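Local coordinates for glucosamine-6-phosphate deaminase (Bacillus subtilis, PDB 2BKX), which is a bacterial enzyme of sugar metabolism built on a Rossmann-like alpha/beta fold, at residues 28-33 against 125-130. Sequence-based numbering, arbitrary orientation.
Sequences PDAVLG and DTDIQL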
ATOM      1  N   PRO A  28     -10.173   9.353 -15.530  1.00 12.40           N
ATOM      2  CA  PRO A  28     -10.672   7.980 -15.671  1.00 12.77           C
ATOM      3  C   PRO A  28      -9.638   6.934 -16.043  1.00 12.17           C
ATOM      4  O   PRO A  28      -9.851   5.762 -15.769  1.00 13.75           O
ATOM      5  CB  PRO A  28     -11.729   8.104 -16.759  1.00 13.16           C
ATOM      6  CG  PRO A  28     -12.258   9.487 -16.561  1.00 12.96           C
ATOM      7  CD  PRO A  28     -10.999  10.298 -16.293  1.00 12.53           C
ATOM      8  N   ASP A  29      -8.564   7.356 -16.700  1.00 11.57           N
ATOM      9  CA  ASP A  29      -7.431   6.509 -17.013  1.00 12.29           C
ATOM     10  C   ASP A  29      -6.292   6.641 -15.983  1.00 11.99           C
ATOM     11  O   ASP A  29      -5.109   6.375 -16.268  1.00 13.54           O
ATOM     12  CB  ASP A  29      -6.960   6.780 -18.426  1.00 12.22           C
ATOM     13  CG  ASP A  29      -6.389   8.161 -18.596  1.00 15.40           C
ATOM     14  OD1 ASP A  29      -6.776   9.058 -17.838  1.00 20.32           O
ATOM     15  OD2 ASP A  29      -5.588   8.370 -19.529  1.00 22.25           O
ATOM     16  N   ALA A  30      -6.676   6.992 -14.766  1.00 11.01           N
ATOM     17  CA  ALA A  30      -5.716   7.086 -13.680  1.00 11.17           C
ATOM     18  C   ALA A  30      -5.042   5.771 -13.432  1.00  9.47           C
ATOM     19  O   ALA A  30      -5.605   4.710 -13.684  1.00  8.85           O
ATOM     20  CB  ALA A  30      -6.349   7.557 -12.419  1.00 11.41           C
ATOM     21  N   VAL A  31      -3.809   5.870 -12.956  1.00  8.40           N
ATOM     22  CA  VAL A  31      -3.024   4.777 -12.471  1.00  7.76           C
ATOM     23  C   VAL A  31      -3.038   4.870 -10.939  1.00  7.48           C
ATOM     24  O   VAL A  31      -2.523   5.837 -10.375  1.00  8.23           O
ATOM     25  CB  VAL A  31      -1.560   4.840 -12.987  1.00  8.39           C
ATOM     26  CG1 VAL A  31      -0.776   3.661 -12.436  1.00 10.70           C
ATOM     27  CG2 VAL A  31      -1.559   4.826 -14.528  1.00 10.33           C
ATOM     28  N   LEU A  32      -3.627   3.874 -10.294  1.00  5.99           N
ATOM     29  CA  LEU A  32      -3.716   3.873  -8.845  1.00  5.35           C
ATOM     30  C   LEU A  32      -2.694   2.905  -8.293  1.00  6.16           C
ATOM     31  O   LEU A  32      -2.675   1.729  -8.662  1.00  6.78           O
ATOM     32  CB  LEU A  32      -5.106   3.400  -8.358  1.00  6.29           C
ATOM     33  CG  LEU A  32      -6.347   3.995  -9.021  1.00  7.55           C
ATOM     34  CD1 LEU A  32      -7.565   3.319  -8.411  1.00  8.61           C
ATOM     35  CD2 LEU A  32      -6.377   5.504  -8.872  1.00  9.66           C
ATOM     36  N   GLY A  33      -1.895   3.376  -7.347  1.00  5.16           N
ATOM     37  CA  GLY A  33      -1.036   2.508  -6.569  1.00  5.31           C
ATOM     38  C   GLY A  33      -1.788   2.028  -5.362  1.00  5.30           C
ATOM     39  O   GLY A  33      -2.348   2.859  -4.650  1.00  5.39           O
ATOM     40  N   ASP A 125       3.985   6.406 -14.141  1.00 16.55           N
ATOM     41  CA  ASP A 125       4.042   6.468 -12.679  1.00 16.70           C
ATOM     42  C   ASP A 125       2.595   6.425 -12.166  1.00 15.80           C
ATOM     43  O   ASP A 125       1.653   6.378 -12.964  1.00 17.45           O
ATOM     44  CB  ASP A 125       4.728   7.735 -12.114  1.00 17.92           C
ATOM     45  CG  ASP A 125       6.013   8.137 -12.841  1.00 21.73           C
ATOM     46  OD1 ASP A 125       6.906   7.289 -13.072  1.00 24.99           O
ATOM     47  OD2 ASP A 125       6.153   9.359 -13.128  1.00 28.60           O
ATOM     48  N   THR A 126       2.398   6.443 -10.843  1.00 14.27           N
ATOM     49  CA  THR A 126       1.036   6.501 -10.284  1.00 12.15           C
ATOM     50  C   THR A 126       0.462   7.926 -10.120  1.00  9.66           C
ATOM     51  O   THR A 126       1.208   8.893  -9.807  1.00 11.44           O
ATOM     52  CB  THR A 126       1.007   5.739  -8.950  1.00 10.89           C
ATOM     53  OG1 THR A 126       1.857   6.415  -8.013  1.00 11.34           O
ATOM     54  CG2 THR A 126       1.481   4.325  -9.143  1.00 12.01           C
ATOM     55  N   ASP A 127      -0.857   8.065 -10.269  1.00  8.57           N
ATOM     56  CA  ASP A 127      -1.588   9.270  -9.970  1.00  8.96           C
ATOM     57  C   ASP A 127      -1.858   9.439  -8.472  1.00  7.59           C
ATOM     58  O   ASP A 127      -1.946  10.553  -7.944  1.00  9.67           O
ATOM     59  CB  ASP A 127      -2.890   9.335 -10.765  1.00  9.31           C
ATOM     60  CG  ASP A 127      -2.626   9.543 -12.228  1.00 10.63           C
ATOM     61  OD1 ASP A 127      -2.310  10.697 -12.563  1.00 14.21           O
ATOM     62  OD2 ASP A 127      -2.651   8.548 -13.026  1.00 11.30           O
ATOM     63  N   ILE A 128      -2.075   8.304  -7.798  1.00  6.77           N
ATOM     64  CA  ILE A 128      -2.139   8.295  -6.345  1.00  6.67           C
ATOM     65  C   ILE A 128      -1.538   6.984  -5.875  1.00  6.17           C
ATOM     66  O   ILE A 128      -1.675   5.984  -6.570  1.00  7.14           O
ATOM     67  CB  ILE A 128      -3.573   8.457  -5.800  1.00  7.29           C
ATOM     68  CG1 ILE A 128      -3.574   8.763  -4.292  1.00  8.27           C
ATOM     69  CG2 ILE A 128      -4.431   7.232  -6.156  1.00  8.90           C
ATOM     70  CD1 ILE A 128      -4.962   9.158  -3.799  1.00  9.42           C
ATOM     71  N   GLN A 129      -0.888   7.001  -4.709  1.00  5.63           N
ATOM     72  CA  GLN A 129      -0.329   5.770  -4.138  1.00  5.55           C
ATOM     73  C   GLN A 129      -0.864   5.660  -2.719  1.00  5.33           C
ATOM     74  O   GLN A 129      -0.543   6.490  -1.862  1.00  6.22           O
ATOM     75  CB  GLN A 129       1.194   5.796  -4.138  1.00  5.90           C
ATOM     76  CG  GLN A 129       1.824   4.588  -3.468  1.00  6.61           C
ATOM     77  CD  GLN A 129       1.573   3.304  -4.210  1.00  6.39           C
ATOM     78  OE1 GLN A 129       2.097   3.131  -5.313  1.00  7.55           O
ATOM     79  NE2 GLN A 129       0.829   2.367  -3.607  1.00  5.66           N
ATOM     80  N   LEU A 130      -1.698   4.633  -2.480  1.00  5.13           N
ATOM     81  CA  LEU A 130      -2.129   4.264  -1.149  1.00  5.14           C
ATOM     82  C   LEU A 130      -1.009   3.494  -0.424  1.00  5.00           C
ATOM     83  O   LEU A 130      -0.345   2.639  -1.005  1.00  6.01           O
ATOM     84  CB  LEU A 130      -3.386   3.397  -1.219  1.00  6.43           C
ATOM     85  CG  LEU A 130      -4.725   3.836  -1.796  0.50  8.87           C
ATOM     86  CD1 LEU A 130      -5.821   2.777  -1.524  0.50 10.60           C
ATOM     87  CD2 LEU A 130      -5.087   5.126  -1.255  0.50 11.08           C
TER
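V31-G33 and I128-L130 pair as parallel strands, the axes of these short segments 24° apart, and are hydrogen-bonded, G33 N to I128 O at 2.7 Å and L130 N to G33 O. One residue before the second strand, D127 grips V31 at both main-chain polar atoms. Its own N donates to V31 O at 2.8 Å, and its carboxylate turns back to the N-H: CG lies anti to the carbonyl carbon (chi1 -69°), and OD2 receives V31 N at 2.9 Å through the anti lone pair in a nearly straight bond. The other oxygen, OD1, is salt-bridged to K27. V31 sets CB and both methyls against D125 O, CB nearest at 3.6 Å, while T126 lays CG2 against G33 N and CA, and T126 OG1 is hydrogen-bonded with S190 OG.

These are inner strands of a Rossmann-like sheet: 31-34 lies between 62-69 and 128-131, which is flanked in turn by 193-197. Beyond their C-terminal ends the chain enters the fructose-6-phosphate pocket: A35-T39 follow the first strand and G132 and I133 the second, and all line the pocket.

On the face toward helix 9-26, L32 CD2 meets I128 CG2 at 3.8 Å, and both residues touch T23 of that helix. On the opposite face, where G33 has no side chain, Q129 folds its amide over the glycine. The bend at chi2 (66°) brings CD back toward the neighbouring strand; OE1 lies 3.4 Å from G33 CA. NE2 lies close to G33 C but hydrogen-bonds to L130 O, which lies in the amide plane of Q129, at 2.9 Å.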